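Long-range contacts in Fe(2+) transporter FeoB (Escherichia coli, PDB 3I8S), which probably couples GTP binding, through its cytosolic G-protein domain, to uptake of ferrous iron across the bacterial inner membrane: residues I130-D135 with V258-L263; N120-A125 with P147-R152. One frame throughout, in Å; residues are numbered along the deposited sequence.

Contact 1 (I130-D135 with V258-L263); sequences IRIEID and VVSNTL
The guanidinium of Arg131 has CA of Glu133 at its edge, in its plane. The carboxamide of Asn261 donates from ND2 to Val258 O at 3.0 Å, and that oxygen lies almost exactly in the amide plane. The donor, however, sits well above the plane of the Val258 carbonyl. CG of Asn261 stands beside its own backbone N, which folds the amide back over the end of helix 240-259. Past that end the chain turns into strand 260-262, which runs antiparallel to strand 130-132. The result is a small two-stranded antiparallel ribbon, separate from the main sheet. It joins the strand after helix 240-259 to the G domain. Arg131 and Asn261 form the hydrogen-bonded pair. Arg131 N donates to Asn261 O at 3.0 Å, and Asn261 N donates to Arg131 O at 3.0 Å. A third bond, Glu133 N to Val259 O, is short at 2.8 Å and nearly straight (170° at the hydrogen). Glu133 occupies the N-cap position of helix 134-141, so this bond ties the start of one helix to the end of another. The same Val259 oxygen receives a CA-H...O contact from Ile132 CA at 3.3 Å. Ile132 and Val259 cross obliquely, CG2 of Ile132 touching CG1 of Val259 at 3.5 Å. On the face Ile132 shares with Ser260, chi1 of -57° sets CG1 of Ile132 beside the backbone N. A chi2 of -53° then turns its CD1 to 3.9 Å from Ser260 CB. Leu98 of helix 98-111 touches both Ile132 and Val259. At the far end, CD1 of Leu263 meets CB of Arg131 at 3.6 Å, the two side chains crossing at about a right angle. The Arg131 chain then runs on extended, away from the ribbon.

Contact 2 (N120-A125 with P147-R152); sequences NMLDIA and PLVSTR
Apolar packing is the work of one methyl. The CB of Leu122 is directed toward 147-152, and its CD1 does the touching. This methyl lies 3.9 Å from Pro147 CB, the two side chains crossing obliquely. More loosely, it reaches Val149 CG2 at 4.2 Å. Other van der Waals contacts set a methyl against polar groups. Leu122 CD1 comes within 3.7 Å of the backbone N of Leu148. Leu148 instead meets Asn120. Its CG lies beside its own backbone N (chi1 -75°), and its CD1 comes up to the carboxamide, 3.8 Å from Asn120 OD1. Polar contact between the side chains and backbones of the segments runs through one water. The water donates to Leu148 O at 2.8 Å, the firmest of its bonds. Weak bonds link it to Asn120 OD1 at 3.5 Å and to Leu122 N at 3.3 Å, the latter as acceptor. Within the segments, backbone bonds set the shapes. Ala125 N donates to Met121 O at 3.1 Å in the first turn of helix 122-127, with Met121 at its N-cap position. Leu148 is the centre of an inverse gamma turn, closed by a weak bond from Val149 N to Pro147 O. Its backbone also bonds to Leu119. Asn120 to Asp123 form the G4 motif of the GTPase, and Val149 to Thr151 belong to the G5 loop. Both sets bind GTP. Asn120 ND2 makes a weak hydrogen bond to Ser14 O, so its amide links G4 to the P-loop, weakly. Of the G5 residues here, only Val149 touches 120-125, so the direct grip of G4 on G5 is slight. That is consistent with a mobile G5 loop, the element that mediates the fast intrinsic release of GDP.

Contacts 1 and 2 are joined by the chain itself, since helix 122-127 leads into strand 130-132. Their centres are 14 Å apart. They also touch: Ile130 N and Ala125 O, 2.8 Å apart, make a probable hydrogen bond, and Ile134 CD1 packs on Pro147 CG at 3.8 Å. Contact 2 lies in the nucleotide site, which is empty in this structure. Contact 1 lies where the strand after helix 240-259 pairs with the G domain. The side chains of Ile132 and Leu122, a GTP-site residue, are about 6 Å apart at their nearest atoms. This gives a short structural path from the G4 motif to the ribbon; whether it transmits change is not established.

Contact 1 (I130-D135 with V258-L263)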
ATOM      1  N   ILE A 130      19.500  -7.490 -12.060  1.00 32.80           N
ATOM      2  CA  ILE A 130      18.539  -6.394 -12.136  1.00 32.92           C
ATOM      3  C   ILE A 130      19.016  -5.201 -11.290  1.00 32.58           C
ATOM      4  O   ILE A 130      19.368  -5.364 -10.110  1.00 31.14           O
ATOM      5  CB  ILE A 130      17.072  -6.841 -11.796  1.00 32.63           C
ATOM      6  CG1 ILE A 130      16.237  -5.659 -11.329  1.00 33.03           C
ATOM      7  CG2 ILE A 130      17.015  -7.946 -10.770  1.00 33.97           C
ATOM      8  CD1 ILE A 130      14.862  -6.049 -10.979  1.00 33.92           C
ATOM      9  N   ARG A 131      19.060  -4.027 -11.932  1.00 32.65           N
ATOM     10  CA  ARG A 131      19.268  -2.745 -11.256  1.00 33.02           C
ATOM     11  C   ARG A 131      17.950  -1.968 -11.301  1.00 31.90           C
ATOM     12  O   ARG A 131      17.259  -1.964 -12.325  1.00 31.24           O
ATOM     13  CB  ARG A 131      20.370  -1.910 -11.927  1.00 33.83           C
ATOM     14  CG  ARG A 131      20.725  -0.602 -11.139  1.00 34.32           C
ATOM     15  CD  ARG A 131      21.631   0.395 -11.930  1.00 38.02           C
ATOM     16  NE  ARG A 131      22.208   1.458 -11.070  1.00 40.96           N
ATOM     17  CZ  ARG A 131      21.531   2.502 -10.562  1.00 43.85           C
ATOM     18  NH1 ARG A 131      20.233   2.670 -10.817  1.00 44.40           N
ATOM     19  NH2 ARG A 131      22.161   3.394  -9.790  1.00 44.44           N
ATOM     20  N   ILE A 132      17.601  -1.368 -10.171  1.00 31.02           N
ATOM     21  CA  ILE A 132      16.416  -0.519 -10.036  1.00 30.89           C
ATOM     22  C   ILE A 132      16.838   0.964 -10.058  1.00 30.46           C
ATOM     23  O   ILE A 132      17.710   1.397  -9.264  1.00 29.66           O
ATOM     24  CB  ILE A 132      15.649  -0.783  -8.731  1.00 30.57           C
ATOM     25  CG1 ILE A 132      15.217  -2.263  -8.619  1.00 32.34           C
ATOM     26  CG2 ILE A 132      14.395   0.089  -8.648  1.00 30.32           C
ATOM     27  CD1 ILE A 132      14.471  -2.783  -9.781  1.00 31.73           C
ATOM     28  N   GLU A 133      16.217   1.729 -10.959  1.00 28.52           N
ATOM     29  CA  GLU A 133      16.390   3.170 -10.994  1.00 29.34           C
ATOM     30  C   GLU A 133      15.516   3.792  -9.918  1.00 27.99           C
ATOM     31  O   GLU A 133      14.293   3.951 -10.086  1.00 26.36           O
ATOM     32  CB  GLU A 133      15.955   3.726 -12.318  1.00 29.18           C
ATOM     33  CG  GLU A 133      16.927   3.560 -13.414  1.00 32.96           C
ATOM     34  CD  GLU A 133      16.654   4.578 -14.495  1.00 33.21           C
ATOM     35  OE1 GLU A 133      15.443   4.851 -14.715  1.00 38.58           O
ATOM     36  OE2 GLU A 133      17.619   5.123 -15.087  1.00 41.85           O
ATOM     37  N   ILE A 134      16.138   4.129  -8.805  1.00 27.38           N
ATOM     38  CA  ILE A 134      15.364   4.448  -7.604  1.00 27.45           C
ATOM     39  C   ILE A 134      14.562   5.750  -7.767  1.00 26.67           C
ATOM     40  O   ILE A 134      13.350   5.826  -7.439  1.00 25.63           O
ATOM     41  CB  ILE A 134      16.298   4.495  -6.378  1.00 28.03           C
ATOM     42  CG1 ILE A 134      16.707   3.068  -5.989  1.00 30.02           C
ATOM     43  CG2 ILE A 134      15.636   5.148  -5.192  1.00 28.11           C
ATOM     44  CD1 ILE A 134      18.049   3.054  -5.374  1.00 30.36           C
ATOM     45  N   ASP A 135      15.216   6.778  -8.281  1.00 26.12           N
ATOM     46  CA  ASP A 135      14.504   8.053  -8.467  1.00 26.71           C
ATOM     47  C   ASP A 135      13.428   8.016  -9.527  1.00 26.28           C
ATOM     48  O   ASP A 135      12.386   8.659  -9.370  1.00 26.74           O
ATOM     49  CB  ASP A 135      15.474   9.196  -8.728  1.00 28.23           C
ATOM     50  CG  ASP A 135      15.489  10.152  -7.596  1.00 31.28           C
ATOM     51  OD1 ASP A 135      15.196   9.654  -6.480  1.00 40.99           O
ATOM     52  OD2 ASP A 135      15.713  11.366  -7.825  1.00 40.09           O
ATOM     53  N   VAL A 258      10.566   0.997 -17.228  1.00 20.35           N
ATOM     54  CA  VAL A 258      11.509   2.091 -17.068  1.00 21.47           C
ATOM     55  C   VAL A 258      12.501   1.846 -15.944  1.00 21.34           C
ATOM     56  O   VAL A 258      13.706   2.061 -16.086  1.00 20.66           O
ATOM     57  CB  VAL A 258      10.747   3.408 -16.774  1.00 21.03           C
ATOM     58  CG1 VAL A 258      11.714   4.534 -16.460  1.00 22.57           C
ATOM     59  CG2 VAL A 258       9.844   3.795 -17.988  1.00 21.28           C
ATOM     60  N   VAL A 259      11.962   1.397 -14.819  1.00 23.09           N
ATOM     61  CA  VAL A 259      12.663   1.346 -13.544  1.00 24.52           C
ATOM     62  C   VAL A 259      13.594   0.143 -13.349  1.00 25.19           C
ATOM     63  O   VAL A 259      14.610   0.261 -12.669  1.00 23.63           O
ATOM     64  CB  VAL A 259      11.579   1.417 -12.435  1.00 24.91           C
ATOM     65  CG1 VAL A 259      12.013   0.884 -11.125  1.00 27.73           C
ATOM     66  CG2 VAL A 259      11.038   2.886 -12.402  1.00 25.72           C
ATOM     67  N   SER A 260      13.223  -1.001 -13.921  1.00 27.01           N
ATOM     68  CA  SER A 260      13.984  -2.236 -13.767  1.00 28.67           C
ATOM     69  C   SER A 260      14.709  -2.535 -15.057  1.00 30.54           C
ATOM     70  O   SER A 260      14.082  -2.637 -16.111  1.00 31.86           O
ATOM     71  CB  SER A 260      13.061  -3.380 -13.368  1.00 29.12           C
ATOM     72  OG  SER A 260      13.810  -4.581 -13.208  1.00 30.71           O
ATOM     73  N   ASN A 261      16.038  -2.601 -14.971  1.00 31.60           N
ATOM     74  CA  ASN A 261      16.914  -2.742 -16.122  1.00 32.77           C
ATOM     75  C   ASN A 261      17.826  -3.932 -15.915  1.00 33.43           C
ATOM     76  O   ASN A 261      18.050  -4.342 -14.783  1.00 32.57           O
ATOM     77  CB  ASN A 261      17.828  -1.520 -16.250  1.00 33.47           C
ATOM     78  CG  ASN A 261      17.109  -0.251 -16.672  1.00 34.37           C
ATOM     79  OD1 ASN A 261      17.648   0.510 -17.474  1.00 40.00           O
ATOM     80  ND2 ASN A 261      15.947   0.021 -16.096  1.00 37.46           N
ATOM     81  N   THR A 262      18.372  -4.458 -17.013  1.00 34.68           N
ATOM     82  CA  THR A 262      19.476  -5.405 -16.952  1.00 35.61           C
ATOM     83  C   THR A 262      20.707  -4.683 -16.399  1.00 36.63           C
ATOM     84  O   THR A 262      20.976  -3.537 -16.765  1.00 36.92           O
ATOM     85  CB  THR A 262      19.836  -5.962 -18.363  1.00 35.76           C
ATOM     86  OG1 THR A 262      18.659  -6.474 -19.010  1.00 36.06           O
ATOM     87  CG2 THR A 262      20.861  -7.060 -18.248  1.00 35.32           C
ATOM     88  N   LEU A 263      21.450  -5.344 -15.522  1.00 37.76           N
ATOM     89  CA  LEU A 263      22.707  -4.790 -15.000  1.00 38.36           C
ATOM     90  C   LEU A 263      23.903  -4.889 -15.979  1.00 39.07           C
ATOM     91  O   LEU A 263      24.781  -4.013 -15.974  1.00 39.99           O
ATOM     92  CB  LEU A 263      23.051  -5.465 -13.669  1.00 38.47           C
ATOM     93  CG  LEU A 263      24.092  -4.805 -12.769  1.00 38.59           C
ATOM     94  CD1 LEU A 263      23.560  -3.487 -12.233  1.00 39.32           C
ATOM     95  CD2 LEU A 263      24.437  -5.754 -11.614  1.00 38.85           C
TER

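Contact 2 (N120-A125 with P147-R152)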
ATOM      1  N   ASN A 120      14.028  -3.296  -0.438  1.00 25.57           N
ATOM      2  CA  ASN A 120      14.801  -4.372   0.142  1.00 27.82           C
ATOM      3  C   ASN A 120      15.295  -5.424  -0.869  1.00 26.33           C
ATOM      4  O   ASN A 120      14.925  -5.407  -2.031  1.00 24.58           O
ATOM      5  CB  ASN A 120      13.863  -5.098   1.145  1.00 29.62           C
ATOM      6  CG  ASN A 120      14.485  -5.305   2.450  1.00 36.19           C
ATOM      7  OD1 ASN A 120      15.695  -5.118   2.625  1.00 41.91           O
ATOM      8  ND2 ASN A 120      13.675  -5.690   3.414  1.00 40.37           N
ATOM      9  N   MET A 121      16.097  -6.386  -0.397  1.00 26.42           N
ATOM     10  CA  MET A 121      16.637  -7.465  -1.238  1.00 27.83           C
ATOM     11  C   MET A 121      17.398  -6.962  -2.460  1.00 27.63           C
ATOM     12  O   MET A 121      17.360  -7.560  -3.530  1.00 25.97           O
ATOM     13  CB  MET A 121      15.515  -8.424  -1.673  1.00 28.64           C
ATOM     14  CG  MET A 121      14.520  -8.785  -0.576  1.00 32.69           C
ATOM     15  SD  MET A 121      15.282  -9.635   0.819  1.00 38.68           S
ATOM     16  CE  MET A 121      13.889 -10.002   1.878  1.00 33.42           C
ATOM     17  N   LEU A 122      18.095  -5.841  -2.277  1.00 28.21           N
ATOM     18  CA  LEU A 122      18.925  -5.250  -3.310  1.00 29.49           C
ATOM     19  C   LEU A 122      20.057  -6.183  -3.786  1.00 29.18           C
ATOM     20  O   LEU A 122      20.419  -6.207  -4.958  1.00 29.54           O
ATOM     21  CB  LEU A 122      19.550  -3.979  -2.737  1.00 29.96           C
ATOM     22  CG  LEU A 122      18.532  -2.938  -2.276  1.00 30.83           C
ATOM     23  CD1 LEU A 122      19.261  -1.796  -1.515  1.00 33.44           C
ATOM     24  CD2 LEU A 122      17.799  -2.441  -3.489  1.00 28.93           C
ATOM     25  N   ASP A 123      20.607  -6.938  -2.848  1.00 30.16           N
ATOM     26  CA  ASP A 123      21.633  -7.944  -3.126  1.00 30.59           C
ATOM     27  C   ASP A 123      21.097  -9.050  -4.052  1.00 31.06           C
ATOM     28  O   ASP A 123      21.763  -9.438  -5.015  1.00 31.29           O
ATOM     29  CB  ASP A 123      22.141  -8.553  -1.808  1.00 31.37           C
ATOM     30  CG  ASP A 123      21.026  -9.314  -1.012  1.00 33.41           C
ATOM     31  OD1 ASP A 123      19.901  -8.793  -0.845  1.00 34.05           O
ATOM     32  OD2 ASP A 123      21.291 -10.462  -0.566  1.00 40.02           O
ATOM     33  N   ILE A 124      19.885  -9.532  -3.764  1.00 30.86           N
ATOM     34  CA  ILE A 124      19.256 -10.589  -4.554  1.00 30.96           C
ATOM     35  C   ILE A 124      19.011 -10.071  -5.970  1.00 30.92           C
ATOM     36  O   ILE A 124      19.314 -10.729  -6.935  1.00 29.78           O
ATOM     37  CB  ILE A 124      17.919 -11.029  -3.930  1.00 30.96           C
ATOM     38  CG1 ILE A 124      18.164 -11.743  -2.598  1.00 32.00           C
ATOM     39  CG2 ILE A 124      17.151 -11.956  -4.871  1.00 31.21           C
ATOM     40  CD1 ILE A 124      16.869 -12.028  -1.826  1.00 31.85           C
ATOM     41  N   ALA A 125      18.485  -8.861  -6.074  1.00 30.46           N
ATOM     42  CA  ALA A 125      18.172  -8.272  -7.365  1.00 30.69           C
ATOM     43  C   ALA A 125      19.447  -8.184  -8.240  1.00 30.61           C
ATOM     44  O   ALA A 125      19.438  -8.551  -9.417  1.00 29.12           O
ATOM     45  CB  ALA A 125      17.524  -6.874  -7.147  1.00 30.33           C
ATOM     46  N   PRO A 147      16.471   2.962  -0.554  1.00 24.12           N
ATOM     47  CA  PRO A 147      17.134   1.648  -0.671  1.00 24.59           C
ATOM     48  C   PRO A 147      17.712   1.163   0.663  1.00 25.35           C
ATOM     49  O   PRO A 147      18.504   1.883   1.293  1.00 24.01           O
ATOM     50  CB  PRO A 147      18.229   1.918  -1.668  1.00 24.60           C
ATOM     51  CG  PRO A 147      18.519   3.342  -1.601  1.00 25.14           C
ATOM     52  CD  PRO A 147      17.285   4.047  -1.112  1.00 23.92           C
ATOM     53  N   LEU A 148      17.329  -0.047   1.091  1.00 24.67           N
ATOM     54  CA  LEU A 148      17.758  -0.542   2.387  1.00 26.20           C
ATOM     55  C   LEU A 148      19.080  -1.248   2.301  1.00 28.12           C
ATOM     56  O   LEU A 148      19.186  -2.482   2.287  1.00 29.27           O
ATOM     57  CB  LEU A 148      16.699  -1.404   3.068  1.00 26.46           C
ATOM     58  CG  LEU A 148      15.468  -0.759   3.691  1.00 30.69           C
ATOM     59  CD1 LEU A 148      14.681  -1.901   4.397  1.00 31.24           C
ATOM     60  CD2 LEU A 148      15.814   0.391   4.632  1.00 33.33           C
ATOM     61  N   VAL A 149      20.110  -0.418   2.215  1.00 28.88           N
ATOM     62  CA  VAL A 149      21.449  -0.839   2.166  1.00 29.48           C
ATOM     63  C   VAL A 149      21.799  -1.408   3.542  1.00 30.55           C
ATOM     64  O   VAL A 149      21.659  -0.704   4.579  1.00 29.17           O
ATOM     65  CB  VAL A 149      22.347   0.364   1.805  1.00 29.30           C
ATOM     66  CG1 VAL A 149      23.791   0.023   2.020  1.00 28.50           C
ATOM     67  CG2 VAL A 149      22.056   0.787   0.351  1.00 27.56           C
ATOM     68  N   SER A 150      22.212  -2.683   3.557  1.00 30.77           N
ATOM     69  CA  SER A 150      22.602  -3.331   4.829  1.00 31.88           C
ATOM     70  C   SER A 150      23.911  -2.780   5.398  1.00 32.29           C
ATOM     71  O   SER A 150      24.005  -2.550   6.605  1.00 33.36           O
ATOM     72  CB  SER A 150      22.686  -4.854   4.680  1.00 32.64           C
ATOM     73  OG  SER A 150      23.590  -5.194   3.647  1.00 33.26           O
ATOM     74  N   THR A 151      24.904  -2.525   4.548  1.00 32.69           N
ATOM     75  CA  THR A 151      26.209  -2.117   5.046  1.00 33.30           C
ATOM     76  C   THR A 151      26.163  -0.898   6.012  1.00 33.19           C
ATOM     77  O   THR A 151      25.605   0.191   5.724  1.00 32.43           O
ATOM     78  CB  THR A 151      27.307  -2.012   3.903  1.00 33.44           C
ATOM     79  OG1 THR A 151      28.480  -1.340   4.393  1.00 36.36           O
ATOM     80  CG2 THR A 151      26.790  -1.303   2.655  1.00 36.19           C
ATOM     81  N   ARG A 152      26.718  -1.148   7.198  1.00 33.18           N
ATOM     82  CA  ARG A 152      26.890  -0.154   8.270  1.00 33.13           C
ATOM     83  C   ARG A 152      25.602   0.564   8.704  1.00 31.80           C
ATOM     84  O   ARG A 152      25.646   1.722   9.147  1.00 32.38           O
ATOM     85  CB  ARG A 152      28.007   0.839   7.893  1.00 33.12           C
ATOM     86  CG  ARG A 152      29.408   0.300   8.130  1.00 35.80           C
ATOM     87  CD  ARG A 152      30.487   1.329   7.781  1.00 36.61           C
ATOM     88  NE  ARG A 152      30.490   1.609   6.348  1.00 39.41           N
ATOM     89  CZ  ARG A 152      31.142   0.896   5.427  1.00 40.30           C
ATOM     90  NH1 ARG A 152      31.873  -0.171   5.757  1.00 39.57           N
ATOM     91  NH2 ARG A 152      31.058   1.257   4.148  1.00 41.15           N
TER
HETATM   92  O   HOH W   1      18.642  -4.757   0.831  1.00 28.39           O